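Light Chain (Clostridium botulinum, PDB 6BVD) is the zinc-dependent protease domain of the mosaic botulinum neurotoxin type HA, and probably cleaves a neuronal SNARE protein as other botulinum light chains do. Local coordinates at residues Val16-Ile21 with Lys142-Asn147; Val233-Tyr238 with Lys347-Thr352. One frame throughout, in Å; residues are numbered along the deposited sequence.

Interaction 1: residues Val16-Ile21 with Lys142-Asn147; sequences VNDNTI and KLANGN
Asp18 CG stands anti to its own carbonyl carbon (chi1 -62°), which puts it on the side of the turn at 143-146, from where OD1 reaches Ala144 N. Val16 places CG1 anti to the backbone N (chi1 167°), and this methyl comes up against Ala144, 4.0 Å from CB. One direct hydrogen bond joins the loops: Ala144 N donates to Asp18 OD1 at 2.8 Å, nearly straight at 161°, on the syn lone pair of OD1, the one on the side of OD2. OD2 is tied in less directly, taking a hydrogen bond at 2.6 Å from a water that accepts from Asn145 N. Two successive amides of the type I turn are thus held by one carboxylate, one directly and one through water. Leu143 crosses Asp18 at about a right angle, with its CB 3.4 Å from OD1, so hydrocarbon lies against the carboxylate.

Within 16-21 the Asn17 side chain shapes the loop: OD1 makes an Asx turn with Asn19 N and also accepts from Ile21 N, while ND2 donates to Thr20 OG1. Asn145 forms a second Asx turn with Asn147 N. The contact lies at the surface, where the loop leading into strand 21-24 meets the turn between strands 138-142 and 148-152, at the end of the mixed sheet where 148-152 is outermost and 138-142 lies between it and 21-24.

Interaction 2: residues Val233-Tyr238 with Lys347-Thr352; sequences VLHGLY and KIYSFT. With ACT (acetate ion), chain F.
The C-terminal end of helix 222-237, which carries the HExxH zinc motif, packs here against the end of helix 338-348 and the loop after it. Ile348 sits at the middle. Its CD1 lies over one face of the Tyr238 ring in a CH-pi contact, 4.0 Å from the centroid and offset toward the rim, while CG2, anti to the backbone N, meets the edge of the His235 imidazole at CD2. Tyr349 lies over one face of that imidazole near its rim, the planes 24° from parallel but slid so far that the rings barely overlap, with Tyr349 CE1 3.4 Å from His235 NE2.

Both nitrogens of His235 have partners in the ring plane. ND1 donates to OXT of an acetate, probably from the crystallisation liquor, at 2.6 Å and 175°. At NE2 a water 2.6 Å away also donates to the carbonyls Ile348 O and Phe351 O, tying the histidine to the backbone of 347-352, at the helix end and beyond it. Together these bonds probably fix the rotation of the ring.

Leu234 crosses Phe351 at about a right angle and brings CD2 to 3.5 Å from Phe351 CD2. Lys347, its chain bent at chi3 (80°), makes a weak hydrogen bond from NZ to Tyr238 OH at 3.3 Å, and one water bridges the same two atoms. Glu112 of helix 104-115 is the stronger partner of both, by a salt bridge to Lys347 and a hydrogen bond to Tyr238, and Tyr349 OH bonds to Thr240. The acetate is also hydrogen-bonded to His232 ND1. His235 shares the helix of the HExxH motif and touches its residues, so the contact is probably second-shell packing for the metal site, consistent with the gluzincin arrangement, HExxH plus a downstream glutamate.

Interaction 1 and interaction 2 do not touch: their centres are 32 Å apart and their nearest atoms about 18 Å. They follow one another along the chain, the first closing before the second opens, and all four segments lie within the clostridial neurotoxin zinc protease region. Their settings differ. Interaction 2 is buried, its centre about 10 Å from the centre of the chain, and the His235 side chain lies about 8 Å from the zinc bound by His228, His232 and Glu266. Interaction 1 lies at the surface, its centre about 26 Å from the centre of the chain, and joins two loops by a side-chain-to-backbone bond, whereas interaction 2 rests mostly on aromatic and aliphatic side chains.

Interaction 1: residues Val16-Ile21 with Lys142-Asn147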
ATOM      1  N   VAL A  16      25.078  -2.191   4.468  1.00 24.09           N
ATOM      2  CA  VAL A  16      25.110  -0.946   5.244  1.00 26.58           C
ATOM      3  C   VAL A  16      25.246   0.257   4.310  1.00 28.16           C
ATOM      4  O   VAL A  16      25.935   0.167   3.287  1.00 32.02           O
ATOM      5  CB  VAL A  16      26.266  -0.989   6.277  1.00 31.59           C
ATOM      6  CG1 VAL A  16      26.562   0.417   6.894  1.00 32.15           C
ATOM      7  CG2 VAL A  16      25.925  -2.006   7.340  1.00 31.28           C
ATOM      8  N   ASN A  17      24.570   1.366   4.611  1.00 23.72           N
ATOM      9  CA  ASN A  17      24.569   2.486   3.654  1.00 25.08           C
ATOM     10  C   ASN A  17      24.684   3.842   4.341  1.00 24.37           C
ATOM     11  O   ASN A  17      24.456   4.871   3.715  1.00 26.16           O
ATOM     12  CB  ASN A  17      23.294   2.433   2.765  1.00 26.04           C
ATOM     13  CG  ASN A  17      21.989   2.507   3.591  1.00 25.31           C
ATOM     14  OD1 ASN A  17      21.944   3.189   4.592  1.00 24.69           O
ATOM     15  ND2 ASN A  17      20.906   1.853   3.108  1.00 19.36           N
ATOM     16  N   ASP A  18      25.038   3.832   5.629  1.00 27.94           N
ATOM     17  CA  ASP A  18      25.230   5.048   6.431  1.00 26.76           C
ATOM     18  C   ASP A  18      24.021   5.978   6.466  1.00 30.16           C
ATOM     19  O   ASP A  18      24.167   7.172   6.686  1.00 23.24           O
ATOM     20  CB  ASP A  18      26.434   5.857   5.915  1.00 29.94           C
ATOM     21  CG  ASP A  18      27.740   5.101   6.024  1.00 32.30           C
ATOM     22  OD1 ASP A  18      27.761   4.033   6.661  1.00 38.49           O
ATOM     23  OD2 ASP A  18      28.758   5.586   5.469  1.00 33.00           O
ATOM     24  N   ASN A  19      22.828   5.451   6.198  1.00 23.83           N
ATOM     25  CA  ASN A  19      21.634   6.280   6.160  1.00 28.16           C
ATOM     26  C   ASN A  19      20.459   5.502   6.768  1.00 34.02           C
ATOM     27  O   ASN A  19      20.058   5.790   7.893  1.00 28.98           O
ATOM     28  CB  ASN A  19      21.314   6.746   4.727  1.00 24.31           C
ATOM     29  CG  ASN A  19      20.011   7.516   4.647  1.00 42.92           C
ATOM     30  OD1 ASN A  19      19.610   8.184   5.601  1.00 44.91           O
ATOM     31  ND2 ASN A  19      19.334   7.422   3.504  1.00 48.82           N
ATOM     32  N   THR A  20      19.949   4.502   6.049  1.00 29.98           N
ATOM     33  CA  THR A  20      18.845   3.701   6.608  1.00 28.15           C
ATOM     34  C   THR A  20      19.283   2.375   7.200  1.00 30.89           C
ATOM     35  O   THR A  20      18.485   1.698   7.877  1.00 23.35           O
ATOM     36  CB  THR A  20      17.740   3.438   5.547  1.00 24.80           C
ATOM     37  OG1 THR A  20      18.300   2.879   4.347  1.00 26.61           O
ATOM     38  CG2 THR A  20      17.068   4.734   5.194  1.00 27.18           C
ATOM     39  N   ILE A  21      20.541   1.985   6.939  1.00 23.03           N
ATOM     40  CA  ILE A  21      21.054   0.733   7.467  1.00 23.44           C
ATOM     41  C   ILE A  21      22.475   0.895   7.966  1.00 28.81           C
ATOM     42  O   ILE A  21      23.390   1.087   7.140  1.00 23.09           O
ATOM     43  CB  ILE A  21      21.067  -0.368   6.428  1.00 28.68           C
ATOM     44  CG1 ILE A  21      19.666  -0.590   5.834  1.00 27.48           C
ATOM     45  CG2 ILE A  21      21.542  -1.655   7.042  1.00 25.52           C
ATOM     46  CD1 ILE A  21      19.683  -1.655   4.805  1.00 24.12           C
ATOM     47  N   LYS A 142      28.311   2.207  13.924  1.00 27.41           N
ATOM     48  CA  LYS A 142      29.486   1.879  13.126  1.00 27.39           C
ATOM     49  C   LYS A 142      29.147   1.989  11.632  1.00 26.89           C
ATOM     50  O   LYS A 142      28.214   1.336  11.129  1.00 29.92           O
ATOM     51  CB  LYS A 142      30.005   0.491  13.509  1.00 30.82           C
ATOM     52  CG  LYS A 142      31.285   0.061  12.792  1.00 29.92           C
ATOM     53  CD  LYS A 142      31.632  -1.380  13.125  1.00 34.97           C
ATOM     54  CE  LYS A 142      32.094  -1.524  14.579  1.00 41.78           C
ATOM     55  NZ  LYS A 142      32.290  -2.969  14.947  1.00 52.23           N
ATOM     56  N   LEU A 143      29.834   2.890  10.940  1.00 28.55           N
ATOM     57  CA  LEU A 143      29.562   3.145   9.537  1.00 24.25           C
ATOM     58  C   LEU A 143      30.169   2.096   8.571  1.00 28.33           C
ATOM     59  O   LEU A 143      30.897   1.179   8.978  1.00 28.07           O
ATOM     60  CB  LEU A 143      30.037   4.558   9.175  1.00 23.27           C
ATOM     61  CG  LEU A 143      29.401   5.689  10.000  1.00 28.76           C
ATOM     62  CD1 LEU A 143      30.051   7.029   9.686  1.00 29.54           C
ATOM     63  CD2 LEU A 143      27.864   5.790   9.839  1.00 27.71           C
ATOM     64  N   ALA A 144      29.850   2.243   7.288  1.00 30.89           N
ATOM     65  CA  ALA A 144      30.319   1.316   6.264  1.00 26.67           C
ATOM     66  C   ALA A 144      31.850   1.202   6.242  1.00 27.57           C
ATOM     67  O   ALA A 144      32.388   0.103   6.103  1.00 33.13           O
ATOM     68  CB  ALA A 144      29.821   1.750   4.903  1.00 24.52           C
ATOM     69  N   ASN A 145      32.548   2.319   6.404  1.00 30.36           N
ATOM     70  CA  ASN A 145      34.020   2.269   6.402  1.00 34.37           C
ATOM     71  C   ASN A 145      34.574   1.866   7.764  1.00 37.39           C
ATOM     72  O   ASN A 145      35.792   1.858   7.971  1.00 31.83           O
ATOM     73  CB  ASN A 145      34.648   3.611   5.975  1.00 36.80           C
ATOM     74  CG  ASN A 145      34.364   4.745   6.958  1.00 34.73           C
ATOM     75  OD1 ASN A 145      33.866   4.533   8.057  1.00 32.88           O
ATOM     76  ND2 ASN A 145      34.753   5.953   6.580  1.00 34.95           N
ATOM     77  N   GLY A 146      33.692   1.611   8.721  1.00 33.03           N
ATOM     78  CA  GLY A 146      34.147   1.218  10.039  1.00 26.44           C
ATOM     79  C   GLY A 146      34.323   2.342  11.050  1.00 26.44           C
ATOM     80  O   GLY A 146      34.585   2.049  12.215  1.00 32.59           O
ATOM     81  N   ASN A 147      34.108   3.600  10.662  1.00 20.96           N
ATOM     82  CA  ASN A 147      34.253   4.679  11.629  1.00 25.64           C
ATOM     83  C   ASN A 147      33.083   4.619  12.593  1.00 31.95           C
ATOM     84  O   ASN A 147      31.951   4.238  12.200  1.00 30.02           O
ATOM     85  CB  ASN A 147      34.263   6.066  10.992  1.00 22.10           C
ATOM     86  CG  ASN A 147      35.525   6.345  10.158  1.00 32.56           C
ATOM     87  OD1 ASN A 147      36.509   5.599  10.197  1.00 26.96           O
ATOM     88  ND2 ASN A 147      35.499   7.453   9.440  1.00 28.62           N
TER
HETATM   89  O   HOH W   1      31.266   5.035   5.810  1.00 28.02           O

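Interaction 2: residues Val233-Tyr238 with Lys347-Thr352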
ATOM      1  N   VAL A 233       5.386   4.886  24.100  1.00 27.83           N
ATOM      2  CA  VAL A 233       6.645   5.543  23.672  1.00 24.29           C
ATOM      3  C   VAL A 233       6.465   7.044  23.772  1.00 20.76           C
ATOM      4  O   VAL A 233       7.259   7.761  24.355  1.00 22.18           O
ATOM      5  CB  VAL A 233       6.983   5.162  22.218  1.00 22.69           C
ATOM      6  CG1 VAL A 233       8.164   6.036  21.595  1.00 15.05           C
ATOM      7  CG2 VAL A 233       7.222   3.708  22.098  1.00 17.69           C
ATOM      8  N   LEU A 234       5.346   7.516  23.229  1.00 25.90           N
ATOM      9  CA  LEU A 234       5.035   8.926  23.228  1.00 23.37           C
ATOM     10  C   LEU A 234       5.012   9.517  24.624  1.00 22.06           C
ATOM     11  O   LEU A 234       5.511  10.647  24.837  1.00 19.58           O
ATOM     12  CB  LEU A 234       3.684   9.177  22.526  1.00 23.01           C
ATOM     13  CG  LEU A 234       3.391  10.652  22.267  1.00 29.10           C
ATOM     14  CD1 LEU A 234       4.454  11.253  21.341  1.00 27.33           C
ATOM     15  CD2 LEU A 234       2.006  10.806  21.608  1.00 35.04           C
ATOM     16  N   HIS A 235       4.421   8.802  25.584  1.00 19.95           N
ATOM     17  CA  HIS A 235       4.428   9.281  26.940  1.00 19.96           C
ATOM     18  C   HIS A 235       5.895   9.373  27.425  1.00 19.66           C
ATOM     19  O   HIS A 235       6.270  10.320  28.097  1.00 20.21           O
ATOM     20  CB  HIS A 235       3.599   8.361  27.878  1.00 20.64           C
ATOM     21  CG  HIS A 235       2.142   8.261  27.475  1.00 21.14           C
ATOM     22  ND1 HIS A 235       1.360   7.157  27.757  1.00 25.49           N
ATOM     23  CD2 HIS A 235       1.336   9.149  26.864  1.00 21.83           C
ATOM     24  CE1 HIS A 235       0.132   7.361  27.300  1.00 22.17           C
ATOM     25  NE2 HIS A 235       0.082   8.562  26.749  1.00 26.10           N
ATOM     26  N   GLY A 236       6.693   8.369  27.094  1.00 19.11           N
ATOM     27  CA  GLY A 236       8.101   8.376  27.545  1.00 15.64           C
ATOM     28  C   GLY A 236       8.917   9.540  26.927  1.00 16.61           C
ATOM     29  O   GLY A 236       9.728  10.163  27.584  1.00 22.17           O
ATOM     30  N   LEU A 237       8.680   9.816  25.656  1.00 20.48           N
ATOM     31  CA  LEU A 237       9.384  10.895  24.945  1.00 22.74           C
ATOM     32  C   LEU A 237       9.050  12.245  25.568  1.00 23.25           C
ATOM     33  O   LEU A 237       9.896  13.141  25.655  1.00 18.46           O
ATOM     34  CB  LEU A 237       9.037  10.889  23.438  1.00 19.03           C
ATOM     35  CG  LEU A 237       9.625   9.729  22.632  1.00 25.56           C
ATOM     36  CD1 LEU A 237       9.212   9.772  21.177  1.00 18.49           C
ATOM     37  CD2 LEU A 237      11.199   9.743  22.708  1.00 25.48           C
ATOM     38  N   TYR A 238       7.798  12.389  26.014  1.00 19.94           N
ATOM     39  CA  TYR A 238       7.364  13.589  26.711  1.00 16.93           C
ATOM     40  C   TYR A 238       7.656  13.547  28.228  1.00 20.47           C
ATOM     41  O   TYR A 238       7.338  14.490  28.956  1.00 22.27           O
ATOM     42  CB  TYR A 238       5.851  13.836  26.448  1.00 15.85           C
ATOM     43  CG  TYR A 238       5.605  14.609  25.170  1.00 22.56           C
ATOM     44  CD1 TYR A 238       5.783  15.994  25.111  1.00 24.58           C
ATOM     45  CD2 TYR A 238       5.189  13.953  24.003  1.00 23.57           C
ATOM     46  CE1 TYR A 238       5.531  16.715  23.897  1.00 21.15           C
ATOM     47  CE2 TYR A 238       4.966  14.655  22.813  1.00 27.87           C
ATOM     48  CZ  TYR A 238       5.120  16.032  22.768  1.00 27.95           C
ATOM     49  OH  TYR A 238       4.857  16.688  21.563  1.00 32.88           O
ATOM     50  N   LYS A 347      -3.324  17.095  24.255  1.00 26.24           N
ATOM     51  CA  LYS A 347      -2.801  16.520  23.042  1.00 20.73           C
ATOM     52  C   LYS A 347      -2.061  15.220  23.290  1.00 28.38           C
ATOM     53  O   LYS A 347      -2.302  14.254  22.615  1.00 28.87           O
ATOM     54  CB  LYS A 347      -1.876  17.503  22.336  1.00 19.59           C
ATOM     55  CG  LYS A 347      -1.277  16.988  21.050  1.00 27.44           C
ATOM     56  CD  LYS A 347      -0.240  17.906  20.434  1.00 25.94           C
ATOM     57  CE  LYS A 347       1.109  17.775  21.115  1.00 33.84           C
ATOM     58  NZ  LYS A 347       2.229  18.383  20.365  1.00 33.69           N
ATOM     59  N   ILE A 348      -1.224  15.183  24.308  1.00 21.74           N
ATOM     60  CA  ILE A 348      -0.483  13.994  24.594  1.00 18.74           C
ATOM     61  C   ILE A 348      -1.442  12.860  24.894  1.00 26.22           C
ATOM     62  O   ILE A 348      -1.232  11.778  24.458  1.00 28.55           O
ATOM     63  CB  ILE A 348       0.469  14.202  25.775  1.00 24.01           C
ATOM     64  CG1 ILE A 348       1.533  15.226  25.435  1.00 23.91           C
ATOM     65  CG2 ILE A 348       1.097  12.908  26.196  1.00 27.13           C
ATOM     66  CD1 ILE A 348       2.364  15.662  26.595  1.00 24.65           C
ATOM     67  N   TYR A 349      -2.495  13.130  25.628  1.00 19.59           N
ATOM     68  CA  TYR A 349      -3.426  12.108  26.022  1.00 21.61           C
ATOM     69  C   TYR A 349      -4.583  11.916  25.080  1.00 26.77           C
ATOM     70  O   TYR A 349      -5.468  11.195  25.372  1.00 27.49           O
ATOM     71  CB  TYR A 349      -3.854  12.237  27.485  1.00 22.86           C
ATOM     72  CG  TYR A 349      -2.708  11.838  28.339  1.00 29.18           C
ATOM     73  CD1 TYR A 349      -2.465  10.510  28.626  1.00 25.25           C
ATOM     74  CD2 TYR A 349      -1.808  12.782  28.777  1.00 23.04           C
ATOM     75  CE1 TYR A 349      -1.382  10.140  29.377  1.00 22.17           C
ATOM     76  CE2 TYR A 349      -0.722  12.422  29.525  1.00 25.90           C
ATOM     77  CZ  TYR A 349      -0.522  11.100  29.817  1.00 27.51           C
ATOM     78  OH  TYR A 349       0.565  10.746  30.561  1.00 29.97           O
ATOM     79  N   SER A 350      -4.581  12.650  23.988  1.00 26.83           N
ATOM     80  CA  SER A 350      -5.514  12.433  22.903  1.00 29.88           C
ATOM     81  C   SER A 350      -5.304  11.133  22.133  1.00 29.83           C
ATOM     82  O   SER A 350      -6.191  10.623  21.531  1.00 26.35           O
ATOM     83  CB  SER A 350      -5.578  13.626  21.977  1.00 33.80           C
ATOM     84  OG  SER A 350      -4.502  13.644  21.113  1.00 28.66           O
ATOM     85  N   PHE A 351      -4.088  10.650  22.113  1.00 21.39           N
ATOM     86  CA  PHE A 351      -3.775   9.420  21.413  1.00 20.47           C
ATOM     87  C   PHE A 351      -4.182   8.178  22.224  1.00 23.74           C
ATOM     88  O   PHE A 351      -3.543   7.880  23.215  1.00 23.04           O
ATOM     89  CB  PHE A 351      -2.293   9.379  21.102  1.00 26.53           C
ATOM     90  CG  PHE A 351      -1.843  10.537  20.249  1.00 29.11           C
ATOM     91  CD1 PHE A 351      -2.003  10.479  18.886  1.00 28.24           C
ATOM     92  CD2 PHE A 351      -1.273  11.664  20.819  1.00 22.44           C
ATOM     93  CE1 PHE A 351      -1.578  11.558  18.062  1.00 27.84           C
ATOM     94  CE2 PHE A 351      -0.842  12.728  20.035  1.00 23.59           C
ATOM     95  CZ  PHE A 351      -1.006  12.675  18.643  1.00 27.73           C
ATOM     96  N   THR A 352      -5.240   7.480  21.806  1.00 19.13           N
ATOM     97  CA  THR A 352      -5.745   6.341  22.580  1.00 24.04           C
ATOM     98  C   THR A 352      -6.071   5.200  21.647  1.00 22.05           C
ATOM     99  O   THR A 352      -6.355   5.434  20.479  1.00 23.51           O
ATOM    100  CB  THR A 352      -7.005   6.712  23.398  1.00 29.02           C
ATOM    101  OG1 THR A 352      -8.096   7.031  22.504  1.00 25.33           O
ATOM    102  CG2 THR A 352      -6.737   7.885  24.297  1.00 26.45           C
TER
HETATM  103  C   ACT F 504       2.823   4.995  30.198  1.00 30.35           C
HETATM  104  O   ACT F 504       2.973   6.017  30.905  1.00 30.69           O
HETATM  105  OXT ACT F 504       2.271   5.083  29.079  1.00 26.97           O
HETATM  106  CH3 ACT F 504       3.308   3.657  30.695  1.00 29.27           C
HETATM  107  O   HOH W   2      -1.998   9.190  25.282  1.00 30.43           O
HETATM  108  O   HOH W   3       4.561  19.693  21.337  1.00 27.53           O